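Local coordinates for protein dihydrodipicolinate synthase (Bacillus anthracis, PDB 1XKY) that probably catalyses the condensation of pyruvate with aspartate semialdehyde in lysine biosynthesis, at residues His73-Val78 and Val82-Gly87; Leu179-Ile184 and Leu203-Val208; Pro258-Val263 and Gly275-Pro280. All coordinates share one frame; numbering follows the deposited sequence.

The three contacts follow one another along the chain of an eight-stranded parallel TIM barrel carrying a C-terminal helical extension. Contact 1 lies within the beta-alpha-beta unit of strand 49-52, helix 64-78 and strand 84-87. Contact 2 joins the outer helices 178-187 and 202-207, which follow the sixth and seventh strands, and its centre is about 28 Å from that of contact 1, across the middle of the chain. Contact 3 belongs to the extension beyond the last strand, its centre about 21 Å from that of contact 1 and about 30 Å from that of contact 2. None touches another. Contact 1 stays inside its subunit, whereas the segments of contacts 2 and 3 also meet two different neighbouring subunits.

Contact 1. Residues His73-Val78 and Val82-Gly87; sequences HVVSVV and VPVIAG
Val84 pushes its isopropyl fork into the helix flank made by Val74, Val75 and Val78. Its two methyls divide the work. CG2 of Val84 lodges against the whole branch point of Val78, 3.8 Å from both Val78 CG1 and Val78 CG2, and hardly farther from the CB between them. The two valines lie alongside each other, head to tail. CG1 of Val84 instead reaches back toward the preceding turn, 4.1 Å from Val74 CG1 and equally 4.1 Å from Val75 CG2; with these two touches one methyl bridges two successive helical residues. The side chains of Val84 and Val75 are roughly perpendicular. In Val84 CG1 is anti to the backbone N (chi1 176°) and CG2 anti to the carbonyl carbon, which spreads the fork between these partners. Val78 CG1 also faces the incoming chain: Val82 O lies 3.1 Å from Val78 CG1, a tight van der Waals approach, and Val82 CG2 stands 3.9 Å from that same methyl. This is the return half of a right-handed beta-alpha-beta crossover of the TIM barrel. The axis of segment 73-78 runs nearly antiparallel to that of strand 84-87, at 170° and 9.4 Å, and a short turn links the two. The turn is tied to the helix end by Arg81, whose guanidinium group is hydrogen-bonded to the backbone oxygens of Val77 and Val78. Strand 49-52 extends the apolar layer, Val52 touching Val74 and Val84 and Ile50 touching Val78. Strand 84-87 is held in the barrel by backbone hydrogen bonds between Pro83 and Ile50, between Ile85 and both Ile50 and Val52, and between Val84 and both Asp109 and Ala110.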
ATOM      1  N   HIS A  73      -2.667  41.036  -3.470  1.00 16.34           N
ATOM      2  CA  HIS A  73      -2.126  41.384  -4.778  1.00 16.04           C
ATOM      3  C   HIS A  73      -2.842  40.658  -5.919  1.00 15.90           C
ATOM      4  O   HIS A  73      -3.170  41.257  -6.946  1.00 15.10           O
ATOM      5  CB  HIS A  73      -0.640  41.069  -4.844  1.00 16.10           C
ATOM      6  CG  HIS A  73      -0.019  41.424  -6.158  1.00 15.99           C
ATOM      7  ND1 HIS A  73       0.217  42.727  -6.532  1.00 16.07           N
ATOM      8  CD2 HIS A  73       0.389  40.653  -7.194  1.00 15.93           C
ATOM      9  CE1 HIS A  73       0.765  42.745  -7.734  1.00 17.50           C
ATOM     10  NE2 HIS A  73       0.877  41.499  -8.161  1.00 15.99           N
ATOM     11  N   VAL A  74      -3.086  39.364  -5.730  1.00 15.42           N
ATOM     12  CA  VAL A  74      -3.750  38.567  -6.745  1.00 15.45           C
ATOM     13  C   VAL A  74      -5.193  39.045  -6.947  1.00 15.47           C
ATOM     14  O   VAL A  74      -5.666  39.128  -8.079  1.00 15.30           O
ATOM     15  CB  VAL A  74      -3.695  37.049  -6.412  1.00 15.03           C
ATOM     16  CG1 VAL A  74      -4.500  36.247  -7.417  1.00 15.48           C
ATOM     17  CG2 VAL A  74      -2.239  36.562  -6.365  1.00 15.25           C
ATOM     18  N   VAL A  75      -5.883  39.378  -5.861  1.00 15.96           N
ATOM     19  CA  VAL A  75      -7.216  39.973  -5.963  1.00 16.76           C
ATOM     20  C   VAL A  75      -7.175  41.254  -6.811  1.00 17.27           C
ATOM     21  O   VAL A  75      -8.025  41.461  -7.680  1.00 17.56           O
ATOM     22  CB  VAL A  75      -7.812  40.255  -4.546  1.00 17.26           C
ATOM     23  CG1 VAL A  75      -8.975  41.257  -4.603  1.00 17.26           C
ATOM     24  CG2 VAL A  75      -8.252  38.952  -3.894  1.00 17.18           C
ATOM     25  N   SER A  76      -6.174  42.095  -6.558  1.00 17.81           N
ATOM     26  CA  SER A  76      -5.985  43.347  -7.302  1.00 18.44           C
ATOM     27  C   SER A  76      -5.757  43.109  -8.798  1.00 18.20           C
ATOM     28  O   SER A  76      -6.413  43.723  -9.630  1.00 18.32           O
ATOM     29  CB  SER A  76      -4.805  44.137  -6.719  1.00 18.38           C
ATOM     30  OG  SER A  76      -4.543  45.300  -7.492  1.00 21.06           O
ATOM     31  N   VAL A  77      -4.817  42.231  -9.132  1.00 18.16           N
ATOM     32  CA  VAL A  77      -4.470  41.970 -10.527  1.00 18.02           C
ATOM     33  C   VAL A  77      -5.635  41.302 -11.255  1.00 18.10           C
ATOM     34  O   VAL A  77      -5.984  41.699 -12.371  1.00 17.56           O
ATOM     35  CB  VAL A  77      -3.178  41.120 -10.658  1.00 18.08           C
ATOM     36  CG1 VAL A  77      -2.890  40.774 -12.121  1.00 18.08           C
ATOM     37  CG2 VAL A  77      -2.000  41.868 -10.070  1.00 18.16           C
ATOM     38  N   VAL A  78      -6.246  40.309 -10.615  1.00 18.05           N
ATOM     39  CA  VAL A  78      -7.349  39.561 -11.231  1.00 18.35           C
ATOM     40  C   VAL A  78      -8.531  40.466 -11.589  1.00 18.96           C
ATOM     41  O   VAL A  78      -9.153  40.284 -12.642  1.00 19.00           O
ATOM     42  CB  VAL A  78      -7.782  38.378 -10.338  1.00 18.05           C
ATOM     43  CG1 VAL A  78      -9.079  37.768 -10.811  1.00 17.85           C
ATOM     44  CG2 VAL A  78      -6.686  37.333 -10.330  1.00 17.82           C
ATOM     45  N   VAL A  82     -11.758  36.357 -12.972  1.00 18.00           N
ATOM     46  CA  VAL A  82     -12.001  34.974 -12.572  1.00 17.66           C
ATOM     47  C   VAL A  82     -12.022  34.923 -11.046  1.00 17.45           C
ATOM     48  O   VAL A  82     -11.451  35.803 -10.391  1.00 17.28           O
ATOM     49  CB  VAL A  82     -10.902  34.001 -13.110  1.00 17.59           C
ATOM     50  CG1 VAL A  82     -10.845  34.032 -14.631  1.00 17.85           C
ATOM     51  CG2 VAL A  82      -9.522  34.304 -12.497  1.00 17.07           C
ATOM     52  N   PRO A  83     -12.696  33.913 -10.463  1.00 16.96           N
ATOM     53  CA  PRO A  83     -12.653  33.781  -9.005  1.00 16.80           C
ATOM     54  C   PRO A  83     -11.249  33.532  -8.437  1.00 16.43           C
ATOM     55  O   PRO A  83     -10.461  32.800  -9.030  1.00 15.74           O
ATOM     56  CB  PRO A  83     -13.560  32.573  -8.729  1.00 16.55           C
ATOM     57  CG  PRO A  83     -14.402  32.442  -9.923  1.00 16.94           C
ATOM     58  CD  PRO A  83     -13.562  32.893 -11.072  1.00 16.98           C
ATOM     59  N   VAL A  84     -10.965  34.153  -7.293  1.00 16.45           N
ATOM     60  CA  VAL A  84      -9.712  33.962  -6.556  1.00 16.46           C
ATOM     61  C   VAL A  84     -10.012  33.120  -5.317  1.00 16.39           C
ATOM     62  O   VAL A  84     -10.791  33.527  -4.464  1.00 16.02           O
ATOM     63  CB  VAL A  84      -9.089  35.313  -6.123  1.00 16.41           C
ATOM     64  CG1 VAL A  84      -7.846  35.092  -5.275  1.00 16.34           C
ATOM     65  CG2 VAL A  84      -8.765  36.155  -7.342  1.00 16.49           C
ATOM     66  N   ILE A  85      -9.399  31.939  -5.243  1.00 16.66           N
ATOM     67  CA  ILE A  85      -9.583  31.014  -4.124  1.00 16.46           C
ATOM     68  C   ILE A  85      -8.303  30.969  -3.301  1.00 16.35           C
ATOM     69  O   ILE A  85      -7.249  30.601  -3.820  1.00 16.71           O
ATOM     70  CB  ILE A  85      -9.909  29.582  -4.628  1.00 16.53           C
ATOM     71  CG1 ILE A  85     -11.133  29.591  -5.548  1.00 17.45           C
ATOM     72  CG2 ILE A  85     -10.128  28.641  -3.452  1.00 16.35           C
ATOM     73  CD1 ILE A  85     -11.143  28.464  -6.567  1.00 18.06           C
ATOM     74  N   ALA A  86      -8.391  31.334  -2.022  1.00 15.88           N
ATOM     75  CA  ALA A  86      -7.226  31.374  -1.133  1.00 15.58           C
ATOM     76  C   ALA A  86      -7.077  30.085  -0.316  1.00 15.51           C
ATOM     77  O   ALA A  86      -8.043  29.590   0.253  1.00 14.91           O
ATOM     78  CB  ALA A  86      -7.323  32.560  -0.200  1.00 15.47           C
ATOM     79  N   GLY A  87      -5.857  29.569  -0.242  1.00 15.68           N
ATOM     80  CA  GLY A  87      -5.584  28.328   0.479  1.00 15.95           C
ATOM     81  C   GLY A  87      -5.388  28.575   1.964  1.00 16.28           C
ATOM     82  O   GLY A  87      -4.257  28.585   2.453  1.00 16.37           O
TER

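Contact 2. Residues Leu179-Ile184 and Leu203-Val208; sequences LTMTEI and LPAMAV
Met181 and Thr182 meet Ala205 and Val208 without a ring, amide or carboxylate between them; a flat group that joins in is the imidazole of His244 of the second subunit, which is hydrogen-bonded through NE2 to Thr182 OG1 and also packs on Val208. Between the segments themselves, Thr182 OG1 nestles against the branched end of Val208, 3.5 Å from Val208 CB and 3.7 Å from each of the methyls Val208 CG1 and Val208 CG2. The two side chains are set nearly square to each other. With OG1 of Thr182 anti to the carbonyl carbon (chi1 -69°), the hydroxyl leans back along its own helix and is hydrogen-bonded to Val178 O, one turn earlier. Two polar partners therefore grip this buried oxygen, Val178 O from within the chain and His244 from the neighbour, while the valine fits against it by shape alone. The contact joins consecutive outer helices of the TIM barrel, 178-187 following the sixth strand and 202-207 the seventh, with strand 193-196 coming between them along the chain; Val208 comes just after the end of the second helix. Nearer the barrel, Met181 reaches across to that helix. Its chain is extended beyond CG (chi2 -176°), which carries SD to 3.8 Å from Ala205 CB, an apolar touch; CA atoms of Met181 and Ala205 are 7.4 Å apart. The end of helix 178-187 contributes Ile185 to a potassium site with Thr188 and Ala189, and a bound potassium ion lies about 10 Å from the Met181 side chain. Pro204 and Ala207 pack on their own counterparts in the second subunit, consistent with a twofold-symmetric interface, and Ala207 O is hydrogen-bonded there to Gln241 of that subunit.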
ATOM      1  N   LEU A 179     -14.110   6.471  -8.791  1.00 18.05           N
ATOM      2  CA  LEU A 179     -15.290   5.787  -8.239  1.00 18.15           C
ATOM      3  C   LEU A 179     -15.791   6.365  -6.907  1.00 17.57           C
ATOM      4  O   LEU A 179     -16.996   6.379  -6.662  1.00 17.18           O
ATOM      5  CB  LEU A 179     -15.052   4.278  -8.152  1.00 18.49           C
ATOM      6  CG  LEU A 179     -14.793   3.589  -9.504  1.00 20.01           C
ATOM      7  CD1 LEU A 179     -14.779   2.081  -9.348  1.00 21.41           C
ATOM      8  CD2 LEU A 179     -15.824   3.983 -10.558  1.00 21.12           C
ATOM      9  N   THR A 180     -14.894   6.860  -6.054  1.00 17.13           N
ATOM     10  CA  THR A 180     -15.332   7.668  -4.911  1.00 17.01           C
ATOM     11  C   THR A 180     -15.888   9.022  -5.408  1.00 17.20           C
ATOM     12  O   THR A 180     -16.906   9.499  -4.909  1.00 16.85           O
ATOM     13  CB  THR A 180     -14.214   7.899  -3.863  1.00 17.01           C
ATOM     14  OG1 THR A 180     -13.039   8.395  -4.510  0.50 15.66           O
ATOM     15  CG2 THR A 180     -13.893   6.602  -3.123  0.50 16.53           C
ATOM     16  N   MET A 181     -15.234   9.620  -6.403  1.00 17.32           N
ATOM     17  CA  MET A 181     -15.778  10.826  -7.052  1.00 17.53           C
ATOM     18  C   MET A 181     -17.212  10.573  -7.544  1.00 17.44           C
ATOM     19  O   MET A 181     -18.104  11.374  -7.277  1.00 17.92           O
ATOM     20  CB  MET A 181     -14.912  11.268  -8.236  1.00 17.50           C
ATOM     21  CG  MET A 181     -13.522  11.780  -7.883  1.00 18.57           C
ATOM     22  SD  MET A 181     -12.712  12.366  -9.385  1.00 20.28           S
ATOM     23  CE  MET A 181     -10.984  12.267  -8.928  1.00 21.61           C
ATOM     24  N   THR A 182     -17.424   9.447  -8.231  1.00 17.61           N
ATOM     25  CA  THR A 182     -18.750   9.062  -8.735  1.00 17.65           C
ATOM     26  C   THR A 182     -19.793   9.128  -7.631  1.00 18.30           C
ATOM     27  O   THR A 182     -20.877   9.663  -7.827  1.00 18.26           O
ATOM     28  CB  THR A 182     -18.763   7.616  -9.325  1.00 17.52           C
ATOM     29  OG1 THR A 182     -17.995   7.568 -10.534  1.00 16.59           O
ATOM     30  CG2 THR A 182     -20.179   7.159  -9.616  1.00 16.73           C
ATOM     31  N   GLU A 183     -19.452   8.572  -6.474  1.00 19.17           N
ATOM     32  CA  GLU A 183     -20.379   8.488  -5.355  1.00 19.76           C
ATOM     33  C   GLU A 183     -20.684   9.859  -4.747  1.00 19.32           C
ATOM     34  O   GLU A 183     -21.830  10.149  -4.383  1.00 18.98           O
ATOM     35  CB  GLU A 183     -19.812   7.546  -4.292  1.00 20.47           C
ATOM     36  CG  GLU A 183     -20.838   7.061  -3.288  1.00 23.56           C
ATOM     37  CD  GLU A 183     -20.234   6.127  -2.256  1.00 26.54           C
ATOM     38  OE1 GLU A 183     -19.200   5.499  -2.567  1.00 29.39           O
ATOM     39  OE2 GLU A 183     -20.793   6.026  -1.141  1.00 28.44           O
ATOM     40  N   ILE A 184     -19.653  10.691  -4.619  1.00 19.02           N
ATOM     41  CA  ILE A 184     -19.818  12.058  -4.123  1.00 18.63           C
ATOM     42  C   ILE A 184     -20.731  12.837  -5.063  1.00 18.61           C
ATOM     43  O   ILE A 184     -21.649  13.519  -4.616  1.00 18.43           O
ATOM     44  CB  ILE A 184     -18.457  12.801  -3.988  1.00 18.72           C
ATOM     45  CG1 ILE A 184     -17.592  12.142  -2.898  1.00 17.97           C
ATOM     46  CG2 ILE A 184     -18.689  14.292  -3.666  1.00 18.18           C
ATOM     47  CD1 ILE A 184     -16.143  12.588  -2.910  1.00 17.03           C
ATOM     48  N   LEU A 203     -10.166  13.939 -17.756  1.00 16.87           N
ATOM     49  CA  LEU A 203     -11.119  13.355 -18.705  1.00 17.94           C
ATOM     50  C   LEU A 203     -11.998  12.245 -18.093  1.00 17.92           C
ATOM     51  O   LEU A 203     -13.220  12.343 -18.141  1.00 17.73           O
ATOM     52  CB  LEU A 203     -10.405  12.885 -19.987  1.00 18.44           C
ATOM     53  CG  LEU A 203     -11.062  13.360 -21.285  1.00 21.58           C
ATOM     54  CD1 LEU A 203     -11.267  14.888 -21.282  1.00 23.16           C
ATOM     55  CD2 LEU A 203     -10.254  12.932 -22.507  1.00 23.26           C
ATOM     56  N   PRO A 204     -11.386  11.199 -17.503  1.00 17.91           N
ATOM     57  CA  PRO A 204     -12.217  10.182 -16.852  1.00 17.78           C
ATOM     58  C   PRO A 204     -13.063  10.704 -15.678  1.00 17.43           C
ATOM     59  O   PRO A 204     -14.158  10.200 -15.452  1.00 17.36           O
ATOM     60  CB  PRO A 204     -11.197   9.129 -16.385  1.00 17.92           C
ATOM     61  CG  PRO A 204      -9.888   9.832 -16.344  1.00 17.80           C
ATOM     62  CD  PRO A 204      -9.950  10.867 -17.431  1.00 17.78           C
ATOM     63  N   ALA A 205     -12.570  11.702 -14.947  1.00 17.24           N
ATOM     64  CA  ALA A 205     -13.361  12.325 -13.881  1.00 17.07           C
ATOM     65  C   ALA A 205     -14.580  13.075 -14.447  1.00 17.03           C
ATOM     66  O   ALA A 205     -15.691  12.952 -13.939  1.00 16.64           O
ATOM     67  CB  ALA A 205     -12.500  13.264 -13.055  1.00 17.02           C
ATOM     68  N   MET A 206     -14.362  13.849 -15.500  1.00 16.68           N
ATOM     69  CA  MET A 206     -15.460  14.531 -16.173  1.00 17.00           C
ATOM     70  C   MET A 206     -16.454  13.534 -16.796  1.00 17.01           C
ATOM     71  O   MET A 206     -17.661  13.766 -16.765  1.00 16.76           O
ATOM     72  CB  MET A 206     -14.919  15.529 -17.202  1.00 16.70           C
ATOM     73  CG  MET A 206     -14.246  16.727 -16.527  1.00 17.55           C
ATOM     74  SD  MET A 206     -13.692  17.993 -17.666  1.00 18.16           S
ATOM     75  CE  MET A 206     -15.248  18.789 -18.038  1.00 19.22           C
ATOM     76  N   ALA A 207     -15.957  12.403 -17.296  1.00 17.31           N
ATOM     77  CA  ALA A 207     -16.833  11.366 -17.846  1.00 17.48           C
ATOM     78  C   ALA A 207     -17.865  10.864 -16.840  1.00 17.74           C
ATOM     79  O   ALA A 207     -18.991  10.564 -17.226  1.00 18.21           O
ATOM     80  CB  ALA A 207     -16.024  10.205 -18.398  1.00 17.53           C
ATOM     81  N   VAL A 208     -17.492  10.790 -15.559  1.00 17.80           N
ATOM     82  CA  VAL A 208     -18.412  10.355 -14.504  1.00 17.51           C
ATOM     83  C   VAL A 208     -19.173  11.510 -13.829  1.00 17.40           C
ATOM     84  O   VAL A 208     -19.952  11.274 -12.895  1.00 17.39           O
ATOM     85  CB  VAL A 208     -17.688   9.481 -13.421  1.00 17.56           C
ATOM     86  CG1 VAL A 208     -17.011   8.279 -14.080  1.00 17.56           C
ATOM     87  CG2 VAL A 208     -16.674  10.284 -12.601  1.00 17.00           C
TER

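Contact 3. Residues Pro258-Val263 and Gly275-Pro280; sequences PSPTPV and GSVRLP
A small, mainly van der Waals contact joins the start of helix 261-269 to the loop that follows it, in the C-terminal helical part beyond the barrel. Val277 straddles the hydroxyl of Thr261: OG1 lies 3.4 Å from Val277 CG1 and 3.6 Å from Val277 CG2, with the side chains at about a right angle. Val277 CG1, beside its own backbone N (chi1 -73°), also looks toward the ring of Pro260, reaching Pro260 CG at a loose 4.5 Å. The helix begins here after a cis peptide bond, with Pro260 at the N-cap position; Thr261 N is hydrogen-bonded to Pro258 O at 3.1 Å, closing residues 258-261 into a turn close to type VIa. Pro258 O and Leu282 O both lie within weak hydrogen-bonding reach of Thr261 OG1. The loop is anchored next to Val277 by Arg278, which forms a salt bridge with Glu66 and a cation-pi contact with Phe24, while Glu58 accepts its backbone N-H. Pro258, Leu279 and Pro280 pack on Lys120, Thr93 and Asn91 of the third subunit.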
ATOM      1  N   PRO A 258       9.940  16.883  -6.532  1.00 19.54           N
ATOM      2  CA  PRO A 258       8.911  17.468  -5.668  1.00 18.96           C
ATOM      3  C   PRO A 258       8.309  18.729  -6.277  1.00 18.57           C
ATOM      4  O   PRO A 258       9.018  19.714  -6.481  1.00 17.25           O
ATOM      5  CB  PRO A 258       9.686  17.817  -4.396  1.00 19.01           C
ATOM      6  CG  PRO A 258      10.797  16.827  -4.358  1.00 19.45           C
ATOM      7  CD  PRO A 258      11.177  16.575  -5.791  1.00 19.82           C
ATOM      8  N   SER A 259       7.011  18.693  -6.563  1.00 18.78           N
ATOM      9  CA  SER A 259       6.291  19.880  -7.007  1.00 18.74           C
ATOM     10  C   SER A 259       6.246  20.939  -5.911  1.00 18.55           C
ATOM     11  O   SER A 259       5.985  20.631  -4.748  1.00 19.04           O
ATOM     12  CB  SER A 259       4.871  19.513  -7.443  1.00 18.94           C
ATOM     13  OG  SER A 259       4.211  20.627  -8.018  1.00 18.97           O
ATOM     14  N   PRO A 260       6.502  22.187  -6.290  1.00 17.64           N
ATOM     15  CA  PRO A 260       6.140  22.676  -7.624  1.00 17.07           C
ATOM     16  C   PRO A 260       7.371  22.920  -8.490  1.00 16.55           C
ATOM     17  O   PRO A 260       7.297  23.654  -9.476  1.00 16.42           O
ATOM     18  CB  PRO A 260       5.437  24.001  -7.327  1.00 16.81           C
ATOM     19  CG  PRO A 260       6.051  24.467  -6.055  1.00 17.04           C
ATOM     20  CD  PRO A 260       6.348  23.227  -5.259  1.00 17.83           C
ATOM     21  N   THR A 261       8.492  22.308  -8.120  1.00 16.54           N
ATOM     22  CA  THR A 261       9.799  22.761  -8.577  1.00 16.16           C
ATOM     23  C   THR A 261       9.961  22.555 -10.080  1.00 15.72           C
ATOM     24  O   THR A 261      10.537  23.394 -10.772  1.00 15.53           O
ATOM     25  CB  THR A 261      10.921  22.029  -7.819  1.00 16.30           C
ATOM     26  OG1 THR A 261      10.841  22.342  -6.422  1.00 16.02           O
ATOM     27  CG2 THR A 261      12.282  22.575  -8.223  1.00 16.82           C
ATOM     28  N   PRO A 262       9.450  21.433 -10.577  1.00 15.38           N
ATOM     29  CA  PRO A 262       9.397  21.187 -12.023  1.00 15.32           C
ATOM     30  C   PRO A 262       8.544  22.183 -12.832  1.00 15.23           C
ATOM     31  O   PRO A 262       8.991  22.654 -13.882  1.00 15.43           O
ATOM     32  CB  PRO A 262       8.839  19.755 -12.114  1.00 15.13           C
ATOM     33  CG  PRO A 262       9.202  19.133 -10.809  1.00 15.26           C
ATOM     34  CD  PRO A 262       9.037  20.242  -9.815  1.00 15.56           C
ATOM     35  N   VAL A 263       7.350  22.520 -12.349  1.00 15.57           N
ATOM     36  CA  VAL A 263       6.486  23.456 -13.079  1.00 15.33           C
ATOM     37  C   VAL A 263       7.058  24.880 -13.098  1.00 15.61           C
ATOM     38  O   VAL A 263       7.006  25.549 -14.136  1.00 14.91           O
ATOM     39  CB  VAL A 263       4.991  23.402 -12.606  1.00 15.44           C
ATOM     40  CG1 VAL A 263       4.796  24.023 -11.241  1.00 15.14           C
ATOM     41  CG2 VAL A 263       4.084  24.074 -13.647  1.00 15.62           C
ATOM     42  N   GLY A 275      11.175  32.238 -10.610  1.00 19.52           N
ATOM     43  CA  GLY A 275      12.179  31.994  -9.578  1.00 19.31           C
ATOM     44  C   GLY A 275      12.260  30.554  -9.110  1.00 18.94           C
ATOM     45  O   GLY A 275      11.763  29.636  -9.773  1.00 19.33           O
ATOM     46  N   SER A 276      12.872  30.378  -7.944  1.00 18.31           N
ATOM     47  CA  SER A 276      13.127  29.066  -7.384  1.00 17.82           C
ATOM     48  C   SER A 276      12.135  28.724  -6.264  1.00 17.20           C
ATOM     49  O   SER A 276      11.026  29.257  -6.237  1.00 17.06           O
ATOM     50  CB  SER A 276      14.562  29.007  -6.882  1.00 17.72           C
ATOM     51  OG  SER A 276      14.970  27.668  -6.756  1.00 18.42           O
ATOM     52  N   VAL A 277      12.554  27.838  -5.358  1.00 16.70           N
ATOM     53  CA  VAL A 277      11.711  27.313  -4.290  1.00 16.33           C
ATOM     54  C   VAL A 277      12.388  27.488  -2.944  1.00 16.25           C
ATOM     55  O   VAL A 277      13.595  27.733  -2.870  1.00 16.05           O
ATOM     56  CB  VAL A 277      11.377  25.808  -4.489  1.00 16.11           C
ATOM     57  CG1 VAL A 277      10.377  25.624  -5.625  1.00 16.07           C
ATOM     58  CG2 VAL A 277      12.660  24.971  -4.709  1.00 14.91           C
ATOM     59  N   ARG A 278      11.600  27.367  -1.879  1.00 15.87           N
ATOM     60  CA  ARG A 278      12.130  27.507  -0.521  1.00 15.40           C
ATOM     61  C   ARG A 278      12.335  26.149   0.117  1.00 14.92           C
ATOM     62  O   ARG A 278      11.518  25.252  -0.061  1.00 14.22           O
ATOM     63  CB  ARG A 278      11.184  28.331   0.342  1.00 15.21           C
ATOM     64  CG  ARG A 278      11.037  29.755  -0.123  1.00 16.03           C
ATOM     65  CD  ARG A 278      10.194  30.543   0.828  1.00 16.87           C
ATOM     66  NE  ARG A 278       9.984  31.914   0.382  1.00 18.30           N
ATOM     67  CZ  ARG A 278       9.196  32.784   1.008  1.00 20.53           C
ATOM     68  NH1 ARG A 278       8.535  32.422   2.098  1.00 20.27           N
ATOM     69  NH2 ARG A 278       9.057  34.022   0.544  1.00 21.25           N
ATOM     70  N   LEU A 279      13.425  26.020   0.866  1.00 14.74           N
ATOM     71  CA  LEU A 279      13.715  24.815   1.639  1.00 14.79           C
ATOM     72  C   LEU A 279      12.520  24.430   2.529  1.00 14.73           C
ATOM     73  O   LEU A 279      11.891  25.305   3.125  1.00 14.67           O
ATOM     74  CB  LEU A 279      14.982  25.021   2.482  1.00 14.80           C
ATOM     75  CG  LEU A 279      16.335  24.912   1.764  1.00 15.62           C
ATOM     76  CD1 LEU A 279      17.457  25.503   2.611  1.00 16.01           C
ATOM     77  CD2 LEU A 279      16.645  23.460   1.420  1.00 16.72           C
ATOM     78  N   PRO A 280      12.223  23.120   2.646  1.00 15.08           N
ATOM     79  CA  PRO A 280      13.023  21.947   2.239  1.00 15.00           C
ATOM     80  C   PRO A 280      13.000  21.537   0.754  1.00 15.19           C
ATOM     81  O   PRO A 280      13.582  20.499   0.404  1.00 14.54           O
ATOM     82  CB  PRO A 280      12.439  20.816   3.097  1.00 15.38           C
ATOM     83  CG  PRO A 280      11.013  21.183   3.292  1.00 15.11           C
ATOM     84  CD  PRO A 280      10.943  22.720   3.260  1.00 15.42           C
TER